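Local coordinates for pesticidal crystal protein Cry4Aa (Bacillus thuringiensis, PDB 2C9K) that kills mosquito larvae by binding to midgut epithelial cells of the insect and promoting their colloid-osmotic lysis, at residues Gly1-Tyr6 with Asp49-Gln53; His291-Trp295 with Ala476-Leu482; Thr465-His469 with Phe515-Tyr519; Met549-Phe555 with Lys566-Glu572. All blocks are in the same frame, centred on the assembly; numbering follows the deposited sequence.

Contact 1 (Gly1-Tyr6 with Asp49-Gln53)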
loop_
_atom_site.group_PDB
_atom_site.type_symbol
_atom_site.label_atom_id
_atom_site.label_comp_id
_atom_site.label_asym_id
_atom_site.label_seq_id
_atom_site.Cartn_x
_atom_site.Cartn_y
_atom_site.Cartn_z
ATOM N N GLY A 1 5.730 11.890 3.840
ATOM C CA GLY A 1 6.270 12.915 4.780
ATOM C C GLY A 1 7.735 12.666 5.078
ATOM O O GLY A 1 8.457 12.149 4.222
ATOM N N GLU A 2 8.183 13.033 6.280
ATOM C CA GLU A 2 9.573 12.815 6.664
ATOM C C GLU A 2 9.659 11.869 7.870
ATOM O O GLU A 2 9.667 12.289 9.023
ATOM C CB GLU A 2 10.273 14.163 6.945
ATOM C CG GLU A 2 10.347 14.604 8.407
ATOM C CD GLU A 2 8.999 14.987 9.000
ATOM O OE1 GLU A 2 7.955 14.499 8.507
ATOM O OE2 GLU A 2 8.992 15.773 9.975
ATOM N N LEU A 3 9.699 10.572 7.581
ATOM C CA LEU A 3 9.787 9.541 8.613
ATOM C C LEU A 3 9.806 8.195 7.888
ATOM O O LEU A 3 8.761 7.689 7.481
ATOM C CB LEU A 3 8.586 9.647 9.560
ATOM C CG LEU A 3 8.632 8.870 10.882
ATOM C CD1 LEU A 3 10.072 8.709 11.367
ATOM C CD2 LEU A 3 7.789 9.603 11.923
ATOM N N SER A 4 11.001 7.631 7.727
ATOM C CA SER A 4 11.189 6.382 6.996
ATOM C C SER A 4 10.823 5.068 7.665
ATOM O O SER A 4 10.803 4.035 7.008
ATOM C CB SER A 4 12.635 6.289 6.509
ATOM O OG SER A 4 13.533 6.183 7.599
ATOM N N ALA A 5 10.540 5.080 8.959
ATOM C CA ALA A 5 10.188 3.834 9.632
ATOM C C ALA A 5 8.961 3.201 8.980
ATOM O O ALA A 5 8.939 1.994 8.730
ATOM C CB ALA A 5 9.927 4.084 11.110
ATOM N N TYR A 6 7.940 4.014 8.709
ATOM C CA TYR A 6 6.713 3.536 8.074
ATOM C C TYR A 6 7.044 2.646 6.884
ATOM O O TYR A 6 6.663 1.476 6.840
ATOM C CB TYR A 6 5.868 4.719 7.585
ATOM C CG TYR A 6 5.313 5.614 8.674
ATOM C CD1 TYR A 6 4.969 6.934 8.398
ATOM C CD2 TYR A 6 5.111 5.137 9.974
ATOM C CE1 TYR A 6 4.440 7.761 9.378
ATOM C CE2 TYR A 6 4.581 5.955 10.964
ATOM C CZ TYR A 6 4.248 7.268 10.660
ATOM O OH TYR A 6 3.736 8.097 11.637
ATOM N N ASP A 49 7.101 10.872 17.933
ATOM C CA ASP A 49 7.188 11.340 16.560
ATOM C C ASP A 49 5.990 10.852 15.758
ATOM O O ASP A 49 5.401 11.611 14.986
ATOM C CB ASP A 49 8.475 10.854 15.907
ATOM C CG ASP A 49 9.705 11.422 16.570
ATOM O OD1 ASP A 49 9.630 12.559 17.082
ATOM O OD2 ASP A 49 10.752 10.741 16.570
ATOM N N PHE A 50 5.624 9.586 15.938
ATOM C CA PHE A 50 4.484 9.040 15.216
ATOM C C PHE A 50 3.211 9.791 15.597
ATOM O O PHE A 50 2.426 10.168 14.734
ATOM C CB PHE A 50 4.307 7.540 15.511
ATOM C CG PHE A 50 5.308 6.647 14.813
ATOM C CD1 PHE A 50 5.120 5.269 14.794
ATOM C CD2 PHE A 50 6.445 7.177 14.201
ATOM C CE1 PHE A 50 6.043 4.428 14.182
ATOM C CE2 PHE A 50 7.381 6.348 13.585
ATOM C CZ PHE A 50 7.181 4.968 13.575
ATOM N N ILE A 51 3.018 10.018 16.892
ATOM C CA ILE A 51 1.828 10.715 17.372
ATOM C C ILE A 51 1.842 12.206 17.036
ATOM O O ILE A 51 0.844 12.759 16.576
ATOM C CB ILE A 51 1.651 10.545 18.899
ATOM C CG1 ILE A 51 1.583 9.064 19.253
ATOM C CG2 ILE A 51 0.373 11.225 19.354
ATOM C CD1 ILE A 51 1.371 8.817 20.717
ATOM N N THR A 52 2.972 12.855 17.264
ATOM C CA THR A 52 3.075 14.270 16.973
ATOM C C THR A 52 2.822 14.539 15.496
ATOM O O THR A 52 2.085 15.457 15.145
ATOM C CB THR A 52 4.455 14.800 17.358
ATOM O OG1 THR A 52 4.651 14.606 18.763
ATOM C CG2 THR A 52 4.576 16.276 17.032
ATOM N N GLN A 53 3.422 13.727 14.633
ATOM C CA GLN A 53 3.252 13.915 13.197
ATOM C C GLN A 53 1.795 13.752 12.774
ATOM O O GLN A 53 1.293 14.518 11.951
ATOM C CB GLN A 53 4.135 12.946 12.399
ATOM C CG GLN A 53 4.180 13.284 10.905
ATOM C CD GLN A 53 5.099 12.383 10.104
ATOM O OE1 GLN A 53 5.290 12.588 8.905
ATOM N NE2 GLN A 53 5.670 11.377 10.757
#
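In the N-terminal helical bundle of this three-domain toxin, the start of the chain packs on helix 46-58: Leu3, Ala5 and Tyr6 meet Phe50 and Gln53. Phe50 is the centre of the apolar part. The CE2 corner of Tyr6 lies over one face of the Phe50 ring, 3.6 Å above its plane and near the middle. The two rings are oblique, with planes 49° apart and centroids at 4.8 Å. Ala5 comes in at the ring edge, Ala5 CB lying 3.8 Å from Phe50 CZ. Leu3 crosses Phe50 at about a right angle and brings Leu3 CD2 to 3.6 Å from Phe50 CD2. Leu3 CG is anti to its backbone nitrogen (chi1 -167°), which sends the branched end toward the helix. The extended Gln53 chain slides past Leu3 and Tyr6 in the opposite direction, its amide plane 19° from the Tyr6 ring. Helix 140-164 adds Ser141, Ser142 and Gln145 around Phe50, and Tyr6 also touches Thr234 and Ala235 of helix 222-240. The contact is therefore mainly apolar around Phe50, with the carboxylate of Glu2 and the amide of Gln53 at its more exposed end.

Contact 2 (His291-Trp295 with Ala476-Leu482)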
loop_
_atom_site.group_PDB
_atom_site.type_symbol
_atom_site.label_atom_id
_atom_site.label_comp_id
_atom_site.label_asym_id
_atom_site.label_seq_id
_atom_site.Cartn_x
_atom_site.Cartn_y
_atom_site.Cartn_z
ATOM N N HIS A 291 -8.969 1.132 -10.590
ATOM C CA HIS A 291 -8.577 0.618 -11.895
ATOM C C HIS A 291 -7.633 -0.567 -11.747
ATOM O O HIS A 291 -7.247 -0.927 -10.631
ATOM C CB HIS A 291 -7.865 1.715 -12.691
ATOM C CG HIS A 291 -6.606 2.211 -12.046
ATOM N ND1 HIS A 291 -6.509 3.452 -11.452
ATOM C CD2 HIS A 291 -5.386 1.638 -11.908
ATOM C CE1 HIS A 291 -5.286 3.624 -10.981
ATOM N NE2 HIS A 291 -4.586 2.538 -11.246
ATOM N N LEU A 292 -7.276 -1.168 -12.882
ATOM C CA LEU A 292 -6.325 -2.282 -12.916
ATOM C C LEU A 292 -4.960 -1.612 -12.822
ATOM O O LEU A 292 -4.737 -0.568 -13.431
ATOM C CB LEU A 292 -6.414 -3.047 -14.239
ATOM C CG LEU A 292 -7.713 -3.777 -14.582
ATOM C CD1 LEU A 292 -7.590 -4.405 -15.978
ATOM C CD2 LEU A 292 -8.003 -4.839 -13.514
ATOM N N PHE A 293 -4.049 -2.200 -12.061
ATOM C CA PHE A 293 -2.726 -1.608 -11.898
ATOM C C PHE A 293 -2.129 -1.130 -13.233
ATOM O O PHE A 293 -2.182 -1.847 -14.233
ATOM C CB PHE A 293 -1.783 -2.617 -11.242
ATOM C CG PHE A 293 -0.522 -2.007 -10.731
ATOM C CD1 PHE A 293 -0.477 -1.441 -9.473
ATOM C CD2 PHE A 293 0.617 -1.963 -11.527
ATOM C CE1 PHE A 293 0.690 -0.839 -9.013
ATOM C CE2 PHE A 293 1.784 -1.365 -11.074
ATOM C CZ PHE A 293 1.822 -0.803 -9.821
ATOM N N THR A 294 -1.577 0.082 -13.257
ATOM C CA THR A 294 -0.968 0.596 -14.489
ATOM C C THR A 294 0.493 1.011 -14.297
ATOM O O THR A 294 0.905 1.413 -13.207
ATOM C CB THR A 294 -1.726 1.838 -15.074
ATOM O OG1 THR A 294 -1.622 2.947 -14.173
ATOM C CG2 THR A 294 -3.182 1.519 -15.316
ATOM N N TRP A 295 1.269 0.904 -15.370
ATOM C CA TRP A 295 2.669 1.301 -15.347
ATOM C C TRP A 295 2.837 2.546 -16.225
ATOM O O TRP A 295 2.295 2.624 -17.324
ATOM C CB TRP A 295 3.547 0.164 -15.851
ATOM C CG TRP A 295 3.361 -1.085 -15.082
ATOM C CD1 TRP A 295 2.483 -2.099 -15.350
ATOM C CD2 TRP A 295 4.072 -1.470 -13.911
ATOM N NE1 TRP A 295 2.613 -3.100 -14.416
ATOM C CE2 TRP A 295 3.584 -2.738 -13.521
ATOM C CE3 TRP A 295 5.076 -0.869 -13.150
ATOM C CZ2 TRP A 295 4.069 -3.413 -12.404
ATOM C CZ3 TRP A 295 5.556 -1.542 -12.040
ATOM C CH2 TRP A 295 5.052 -2.803 -11.678
ATOM N N ALA A 476 -5.666 -9.499 -8.003
ATOM C CA ALA A 476 -6.494 -9.561 -9.206
ATOM C C ALA A 476 -6.408 -8.285 -10.054
ATOM O O ALA A 476 -6.667 -8.309 -11.254
ATOM C CB ALA A 476 -7.937 -9.839 -8.828
ATOM N N VAL A 477 -6.040 -7.171 -9.440
ATOM C CA VAL A 477 -5.931 -5.937 -10.194
ATOM C C VAL A 477 -4.666 -5.894 -11.044
ATOM O O VAL A 477 -4.472 -4.941 -11.805
ATOM C CB VAL A 477 -5.964 -4.686 -9.273
ATOM C CG1 VAL A 477 -7.363 -4.506 -8.689
ATOM C CG2 VAL A 477 -4.933 -4.822 -8.164
ATOM N N LYS A 478 -3.809 -6.910 -10.924
ATOM C CA LYS A 478 -2.580 -6.961 -11.723
ATOM C C LYS A 478 -2.893 -7.544 -13.096
ATOM O O LYS A 478 -1.995 -7.862 -13.870
ATOM C CB LYS A 478 -1.506 -7.820 -11.046
ATOM C CG LYS A 478 -0.899 -7.233 -9.780
ATOM C CD LYS A 478 -0.135 -5.949 -10.056
ATOM C CE LYS A 478 1.019 -6.171 -11.029
ATOM N NZ LYS A 478 1.972 -7.206 -10.548
ATOM N N ALA A 479 -4.181 -7.683 -13.383
ATOM C CA ALA A 479 -4.644 -8.218 -14.658
ATOM C C ALA A 479 -4.569 -7.122 -15.713
ATOM O O ALA A 479 -4.407 -5.947 -15.373
ATOM C CB ALA A 479 -6.073 -8.708 -14.524
ATOM N N ASN A 480 -4.692 -7.503 -16.986
ATOM C CA ASN A 480 -4.633 -6.533 -18.071
ATOM C C ASN A 480 -5.875 -6.505 -18.969
ATOM O O ASN A 480 -5.898 -5.802 -19.985
ATOM C CB ASN A 480 -3.383 -6.768 -18.923
ATOM C CG ASN A 480 -3.234 -8.217 -19.367
ATOM O OD1 ASN A 480 -4.226 -8.924 -19.566
ATOM N ND2 ASN A 480 -1.987 -8.660 -19.546
ATOM N N SER A 481 -6.904 -7.260 -18.597
ATOM C CA SER A 481 -8.139 -7.295 -19.371
ATOM C C SER A 481 -9.352 -7.442 -18.451
ATOM O O SER A 481 -9.415 -8.347 -17.612
ATOM C CB SER A 481 -8.111 -8.447 -20.374
ATOM O OG SER A 481 -9.333 -8.499 -21.097
ATOM N N LEU A 482 -10.329 -6.562 -18.624
ATOM C CA LEU A 482 -11.514 -6.583 -17.783
ATOM C C LEU A 482 -12.813 -6.536 -18.577
ATOM O O LEU A 482 -13.055 -5.602 -19.339
ATOM C CB LEU A 482 -11.453 -5.395 -16.831
ATOM C CG LEU A 482 -12.598 -5.187 -15.851
ATOM C CD1 LEU A 482 -12.541 -6.234 -14.746
ATOM C CD2 LEU A 482 -12.492 -3.773 -15.281
HETATM O O HOH W 1 -2.364 -4.600 -14.675
#
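Leu292 and Phe293 meet Val477, Lys478 and Ala479 where the middle domain of the toxin joins the C-terminal beta-sandwich.

Backbone bonding gives the direct polar link. Phe293 N donates to Val477 O at 2.8 Å, with an N-H...O angle of 145°. The donor is tilted 29° from the carbonyl plane. A water bridges the two segments a little further on. It donates to Phe293 O at 2.8 Å. Its link to Ala479 O is modelled shorter than usual, so the detail of the bridge is doubtful.

Apolar contact is centred on Leu292, which is buried. Its CG is anti to the carbonyl carbon (chi1 -64°), and the branches reach past the 3-10 segment 476-478 to Ala479 and Leu482. Leu292 CD1 lies 4.1 Å from Leu482 CB, and Leu292 CD2 lies 4.4 Å from Ala479 CB.

Lys478 supplies a mixed contact. Its chain, bent at three torsions, runs beside Phe293 in the same direction, with Lys478 CD 3.9 Å from Phe293 CB. Its NZ is too far from the Phe293 ring for more than a weak cation-pi attraction. The charge is met by a salt bridge to Glu258 and by hydrogen bonds to Asp461 O and Asn464 OD1. Next to it, Phe293 CE2 sits over the face of Trp295.

Leu292 also packs on Tyr322 of strand 313-322 and Val488 of strand 487-489. Asn480 and Ser481 form a classic beta bulge opposite Lys507 of strand 505-511. Asn480 OD1 bonds Lys507 NZ, and Asn480 ND2 bonds Thr323 O.

Contact 3 (Thr465-His469 with Phe515-Tyr519); sequences TIYTH and FQQSY
Thr468 meets Gln517 and Tyr519 through both its backbone and its side chain. Gln517 NE2 donates to Thr468 O at 2.8 Å, with an N-H...O angle of 152°. The bond lies in the carbonyl plane, on a lone pair, and the acceptor is close to the plane of the Gln517 amide. The methyl end of Thr468 packs against the Gln517 chain near CG and lies next to the Tyr519 hydroxyl. Its CG2 is anti to the carbonyl carbon, which turns the methyl to that side. Ile466 CG2 touches the Tyr519 ring, 3.7 Å from Tyr519 CE2. Tyr467 O approaches the edge of the same ring in its plane, 3.0 Å from Tyr519 OH.

A second shell positions these groups. Ser518 N donates to Gln517 OE1 at 3.0 Å, from above the carbonyl plane and off its lone pairs, which limits how the amide can turn. Tyr519 OH is bonded to His512 NE2.

The loop leading to strand 471-475 is thus held against the start of strand 517-527 in the C-terminal domain. Phe607 and Pro609 of strand 600-609 pack on Tyr519, and backbone bonds join Gln517 to Phe579 and Tyr519 to Val577.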
loop_
_atom_site.group_PDB
_atom_site.type_symbol
_atom_site.label_atom_id
_atom_site.label_comp_id
_atom_site.label_asym_id
_atom_site.label_seq_id
_atom_site.Cartn_x
_atom_site.Cartn_y
_atom_site.Cartn_z
ATOM N N THR A 465 5.517 -12.486 -12.026
ATOM C CA THR A 465 6.174 -13.775 -11.886
ATOM C C THR A 465 5.554 -14.706 -10.851
ATOM O O THR A 465 5.030 -14.286 -9.810
ATOM C CB THR A 465 7.681 -13.635 -11.591
ATOM O OG1 THR A 465 7.877 -13.339 -10.207
ATOM C CG2 THR A 465 8.278 -12.521 -12.440
ATOM N N ILE A 466 5.611 -15.989 -11.179
ATOM C CA ILE A 466 5.097 -17.038 -10.327
ATOM C C ILE A 466 6.332 -17.790 -9.874
ATOM O O ILE A 466 7.079 -18.313 -10.699
ATOM C CB ILE A 466 4.142 -17.954 -11.126
ATOM C CG1 ILE A 466 2.913 -17.129 -11.545
ATOM C CG2 ILE A 466 3.748 -19.168 -10.296
ATOM C CD1 ILE A 466 1.894 -17.842 -12.390
ATOM N N TYR A 467 6.568 -17.810 -8.569
ATOM C CA TYR A 467 7.727 -18.495 -8.038
ATOM C C TYR A 467 7.419 -19.957 -7.770
ATOM O O TYR A 467 6.262 -20.364 -7.721
ATOM C CB TYR A 467 8.213 -17.799 -6.768
ATOM C CG TYR A 467 8.570 -16.342 -6.989
ATOM C CD1 TYR A 467 7.645 -15.329 -6.735
ATOM C CD2 TYR A 467 9.824 -15.985 -7.491
ATOM C CE1 TYR A 467 7.961 -13.999 -6.974
ATOM C CE2 TYR A 467 10.153 -14.660 -7.740
ATOM C CZ TYR A 467 9.221 -13.668 -7.480
ATOM O OH TYR A 467 9.549 -12.350 -7.734
ATOM N N THR A 468 8.471 -20.745 -7.590
ATOM C CA THR A 468 8.338 -22.181 -7.364
ATOM C C THR A 468 8.673 -22.663 -5.961
ATOM O O THR A 468 8.381 -23.803 -5.622
ATOM C CB THR A 468 9.259 -22.957 -8.315
ATOM O OG1 THR A 468 10.621 -22.629 -8.014
ATOM C CG2 THR A 468 8.971 -22.596 -9.758
ATOM N N HIS A 469 9.297 -21.806 -5.157
ATOM C CA HIS A 469 9.713 -22.182 -3.809
ATOM C C HIS A 469 8.893 -21.569 -2.689
ATOM O O HIS A 469 9.344 -21.522 -1.541
ATOM C CB HIS A 469 11.183 -21.816 -3.598
ATOM C CG HIS A 469 11.434 -20.341 -3.526
ATOM N ND1 HIS A 469 11.144 -19.484 -4.565
ATOM C CD2 HIS A 469 11.921 -19.569 -2.528
ATOM C CE1 HIS A 469 11.439 -18.247 -4.210
ATOM N NE2 HIS A 469 11.911 -18.271 -2.978
ATOM N N PHE A 515 12.136 -22.214 -14.022
ATOM C CA PHE A 515 12.126 -23.592 -13.541
ATOM C C PHE A 515 10.853 -24.316 -13.961
ATOM O O PHE A 515 10.026 -23.777 -14.691
ATOM C CB PHE A 515 12.255 -23.640 -12.011
ATOM C CG PHE A 515 13.454 -22.925 -11.488
ATOM C CD1 PHE A 515 13.434 -21.549 -11.309
ATOM C CD2 PHE A 515 14.619 -23.618 -11.200
ATOM C CE1 PHE A 515 14.561 -20.869 -10.850
ATOM C CE2 PHE A 515 15.755 -22.949 -10.742
ATOM C CZ PHE A 515 15.726 -21.573 -10.567
ATOM N N GLN A 516 10.714 -25.549 -13.495
ATOM C CA GLN A 516 9.543 -26.351 -13.793
ATOM C C GLN A 516 8.795 -26.611 -12.496
ATOM O O GLN A 516 9.409 -26.936 -11.490
ATOM C CB GLN A 516 9.966 -27.669 -14.417
ATOM C CG GLN A 516 8.833 -28.631 -14.612
ATOM C CD GLN A 516 8.971 -29.379 -15.899
ATOM O OE1 GLN A 516 8.904 -28.785 -16.983
ATOM N NE2 GLN A 516 9.177 -30.692 -15.806
ATOM N N GLN A 517 7.476 -26.471 -12.515
ATOM C CA GLN A 517 6.695 -26.693 -11.311
ATOM C C GLN A 517 5.232 -27.013 -11.557
ATOM O O GLN A 517 4.678 -26.707 -12.623
ATOM C CB GLN A 517 6.757 -25.460 -10.412
ATOM C CG GLN A 517 7.736 -25.572 -9.276
ATOM C CD GLN A 517 7.291 -26.537 -8.194
ATOM O OE1 GLN A 517 6.775 -27.620 -8.475
ATOM N NE2 GLN A 517 7.513 -26.153 -6.948
ATOM N N SER A 518 4.621 -27.640 -10.554
ATOM C CA SER A 518 3.206 -27.967 -10.583
ATOM C C SER A 518 2.603 -27.132 -9.463
ATOM O O SER A 518 3.275 -26.838 -8.477
ATOM C CB SER A 518 2.973 -29.455 -10.322
ATOM O OG SER A 518 2.961 -30.183 -11.540
ATOM N N TYR A 519 1.349 -26.731 -9.615
ATOM C CA TYR A 519 0.719 -25.914 -8.593
ATOM C C TYR A 519 -0.743 -26.243 -8.415
ATOM O O TYR A 519 -1.285 -27.157 -9.029
ATOM C CB TYR A 519 0.778 -24.423 -8.966
ATOM C CG TYR A 519 2.136 -23.850 -9.250
ATOM C CD1 TYR A 519 2.800 -24.130 -10.449
ATOM C CD2 TYR A 519 2.761 -23.018 -8.323
ATOM C CE1 TYR A 519 4.066 -23.595 -10.721
ATOM C CE2 TYR A 519 4.024 -22.476 -8.577
ATOM C CZ TYR A 519 4.672 -22.770 -9.777
ATOM O OH TYR A 519 5.923 -22.251 -10.017
#

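Contact 4 (Met549-Phe555 with Lys566-Glu572); sequences MALNPTF and KDFQYLE
Met549, Leu551 and Thr554 face Leu571 and Asp567 in a contact between the two sheets of the C-terminal beta-sandwich, near its surface. Strand 545-550 is an outer strand of one sheet, and strand 569-572 belongs to the other. The segments run in opposite directions, 178° apart end to end, but their strands do not pair here. The sheets meet through side chains, and the segments come closer toward Phe555 and Asp567.

Leu571 fills the apolar end. Leu571 CD1 reaches Leu551 CD2 at 3.5 Å and also touches Ala550 O. The methyl of Met549 also meets Leu571, crossing at a slant, with Met549 CE 3.5 Å from Leu571 CB. The first torsion of Met549 (chi1 63°) places CG between the backbone N and the carbonyl carbon, and the chain then runs straight to SD toward Leu571 and Glu572. Ile537 of strand 536-541 touches Met549 and Leu551, while Tyr525 of strand 517-527 packs on Leu571.

The other end is more polar. Phe555 CB rests 3.8 Å from Asp567 CG, and the carboxylate accepts from Lys564 N through OD1. Thr554 is also tied by backbone bonding to Ser527. Its hydroxyl serves two partners: Thr554 OG1 accepts from Ser527 N and donates to Asp567 O at 2.7 Å, in the carbonyl plane with a C=O...O angle of 157°.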
loop_
_atom_site.group_PDB
_atom_site.type_symbol
_atom_site.label_atom_id
_atom_site.label_comp_id
_atom_site.label_asym_id
_atom_site.label_seq_id
_atom_site.Cartn_x
_atom_site.Cartn_y
_atom_site.Cartn_z
ATOM N N MET A 549 -14.941 -24.062 -10.465
ATOM C CA MET A 549 -15.455 -24.312 -9.128
ATOM C C MET A 549 -16.572 -23.333 -8.723
ATOM O O MET A 549 -16.741 -22.267 -9.321
ATOM C CB MET A 549 -14.299 -24.257 -8.114
ATOM C CG MET A 549 -13.613 -22.907 -8.014
ATOM S SD MET A 549 -12.245 -22.823 -6.813
ATOM C CE MET A 549 -12.915 -23.832 -5.447
ATOM N N ALA A 550 -17.337 -23.721 -7.708
ATOM C CA ALA A 550 -18.423 -22.901 -7.191
ATOM C C ALA A 550 -17.920 -22.149 -5.966
ATOM O O ALA A 550 -17.239 -22.722 -5.115
ATOM C CB ALA A 550 -19.596 -23.774 -6.808
ATOM N N LEU A 551 -18.246 -20.865 -5.888
ATOM C CA LEU A 551 -17.835 -20.042 -4.762
ATOM C C LEU A 551 -18.925 -20.086 -3.696
ATOM O O LEU A 551 -20.089 -20.333 -4.006
ATOM C CB LEU A 551 -17.600 -18.604 -5.226
ATOM C CG LEU A 551 -16.406 -18.409 -6.163
ATOM C CD1 LEU A 551 -16.318 -16.947 -6.576
ATOM C CD2 LEU A 551 -15.130 -18.841 -5.465
ATOM N N ASN A 552 -18.548 -19.849 -2.442
ATOM C CA ASN A 552 -19.506 -19.875 -1.341
ATOM C C ASN A 552 -19.797 -18.476 -0.826
ATOM O O ASN A 552 -18.994 -17.555 -1.008
ATOM C CB ASN A 552 -18.954 -20.702 -0.183
ATOM C CG ASN A 552 -18.606 -22.115 -0.588
ATOM O OD1 ASN A 552 -17.697 -22.721 -0.018
ATOM N ND2 ASN A 552 -19.333 -22.656 -1.565
ATOM N N PRO A 553 -20.960 -18.288 -0.185
ATOM C CA PRO A 553 -21.298 -16.966 0.348
ATOM C C PRO A 553 -20.297 -16.722 1.463
ATOM O O PRO A 553 -19.861 -17.670 2.106
ATOM C CB PRO A 553 -22.704 -17.162 0.880
ATOM C CG PRO A 553 -23.239 -18.248 0.011
ATOM C CD PRO A 553 -22.102 -19.205 -0.072
ATOM N N THR A 554 -19.920 -15.472 1.696
ATOM C CA THR A 554 -18.945 -15.186 2.746
ATOM C C THR A 554 -19.375 -14.001 3.598
ATOM O O THR A 554 -18.894 -13.808 4.716
ATOM C CB THR A 554 -17.562 -14.908 2.137
ATOM O OG1 THR A 554 -17.578 -13.643 1.468
ATOM C CG2 THR A 554 -17.208 -15.997 1.133
ATOM N N PHE A 555 -20.289 -13.204 3.061
ATOM C CA PHE A 555 -20.796 -12.057 3.790
ATOM C C PHE A 555 -22.219 -11.793 3.338
ATOM O O PHE A 555 -22.726 -12.459 2.431
ATOM C CB PHE A 555 -19.913 -10.829 3.548
ATOM C CG PHE A 555 -20.096 -10.190 2.200
ATOM C CD1 PHE A 555 -20.937 -9.094 2.046
ATOM C CD2 PHE A 555 -19.403 -10.665 1.089
ATOM C CE1 PHE A 555 -21.083 -8.469 0.802
ATOM C CE2 PHE A 555 -19.541 -10.050 -0.154
ATOM C CZ PHE A 555 -20.384 -8.947 -0.297
ATOM N N LYS A 566 -13.008 -11.234 8.179
ATOM C CA LYS A 566 -13.667 -12.530 8.104
ATOM C C LYS A 566 -14.494 -12.693 6.830
ATOM O O LYS A 566 -14.851 -13.808 6.454
ATOM C CB LYS A 566 -14.546 -12.720 9.346
ATOM C CG LYS A 566 -15.419 -13.958 9.340
ATOM C CD LYS A 566 -16.766 -13.678 8.690
ATOM C CE LYS A 566 -17.578 -12.698 9.522
ATOM N NZ LYS A 566 -17.827 -13.236 10.894
ATOM N N ASP A 567 -14.777 -11.577 6.161
ATOM C CA ASP A 567 -15.576 -11.581 4.937
ATOM C C ASP A 567 -14.865 -12.169 3.733
ATOM O O ASP A 567 -15.514 -12.565 2.769
ATOM C CB ASP A 567 -16.056 -10.164 4.611
ATOM C CG ASP A 567 -17.041 -9.630 5.642
ATOM O OD1 ASP A 567 -17.338 -8.416 5.617
ATOM O OD2 ASP A 567 -17.525 -10.431 6.475
ATOM N N PHE A 568 -13.537 -12.218 3.773
ATOM C CA PHE A 568 -12.784 -12.802 2.670
ATOM C C PHE A 568 -12.372 -14.214 3.046
ATOM O O PHE A 568 -11.906 -14.456 4.158
ATOM C CB PHE A 568 -11.546 -11.965 2.342
ATOM C CG PHE A 568 -11.868 -10.632 1.720
ATOM C CD1 PHE A 568 -12.203 -9.539 2.512
ATOM C CD2 PHE A 568 -11.879 -10.484 0.336
ATOM C CE1 PHE A 568 -12.545 -8.324 1.941
ATOM C CE2 PHE A 568 -12.223 -9.274 -0.248
ATOM C CZ PHE A 568 -12.558 -8.189 0.559
ATOM N N GLN A 569 -12.564 -15.150 2.121
ATOM C CA GLN A 569 -12.211 -16.544 2.361
ATOM C C GLN A 569 -11.365 -17.135 1.240
ATOM O O GLN A 569 -11.083 -16.462 0.242
ATOM C CB GLN A 569 -13.478 -17.368 2.579
ATOM C CG GLN A 569 -14.168 -17.033 3.896
ATOM C CD GLN A 569 -13.273 -17.295 5.102
ATOM O OE1 GLN A 569 -13.541 -16.813 6.206
ATOM N NE2 GLN A 569 -12.206 -18.075 4.895
ATOM N N TYR A 570 -10.957 -18.390 1.401
ATOM C CA TYR A 570 -10.107 -19.033 0.410
ATOM C C TYR A 570 -10.648 -20.302 -0.222
ATOM O O TYR A 570 -11.021 -21.243 0.475
ATOM C CB TYR A 570 -8.750 -19.375 1.023
ATOM C CG TYR A 570 -7.920 -18.203 1.498
ATOM C CD1 TYR A 570 -8.340 -17.406 2.564
ATOM C CD2 TYR A 570 -6.678 -17.929 0.915
ATOM C CE1 TYR A 570 -7.541 -16.367 3.043
ATOM C CE2 TYR A 570 -5.871 -16.895 1.386
ATOM C CZ TYR A 570 -6.310 -16.122 2.451
ATOM O OH TYR A 570 -5.514 -15.114 2.923
ATOM N N LEU A 571 -10.670 -20.328 -1.550
ATOM C CA LEU A 571 -11.103 -21.515 -2.284
ATOM C C LEU A 571 -9.983 -21.884 -3.237
ATOM O O LEU A 571 -9.275 -21.011 -3.741
ATOM C CB LEU A 571 -12.402 -21.271 -3.058
ATOM C CG LEU A 571 -13.654 -21.590 -2.240
ATOM C CD1 LEU A 571 -14.909 -21.363 -3.073
ATOM C CD2 LEU A 571 -13.568 -23.031 -1.761
ATOM N N GLU A 572 -9.831 -23.182 -3.480
ATOM C CA GLU A 572 -8.772 -23.696 -4.335
ATOM C C GLU A 572 -9.343 -24.627 -5.394
ATOM O O GLU A 572 -10.229 -25.430 -5.109
ATOM C CB GLU A 572 -7.784 -24.457 -3.459
ATOM C CG GLU A 572 -6.493 -24.854 -4.110
ATOM C CD GLU A 572 -5.560 -25.534 -3.125
ATOM O OE1 GLU A 572 -5.288 -24.948 -2.050
ATOM O OE2 GLU A 572 -5.098 -26.656 -3.424
#

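Overall arrangement
Contact 1 belongs to the helical bundle and lies on the opposite side of the chain's centre from the other three. Contact 2 is the buried one and joins the middle domain to the C-terminal domain. Contacts 1 and 3 are partly buried, and contact 4 is a surface contact. Contacts 3 and 4 share a sheet, in which strands 517-527 and 569-572 are neighbours, while contacts 2 and 4 reach another through its outermost strands, 481-482 and 545-550. The chemistry differs with place: contact 1 relies on aromatic and apolar fit, contact 2 on buried leucine packing and one backbone bond, contact 3 on an amide bond and a tyrosine ring, and contact 4 on leucine and methionine packing plus one hydroxyl.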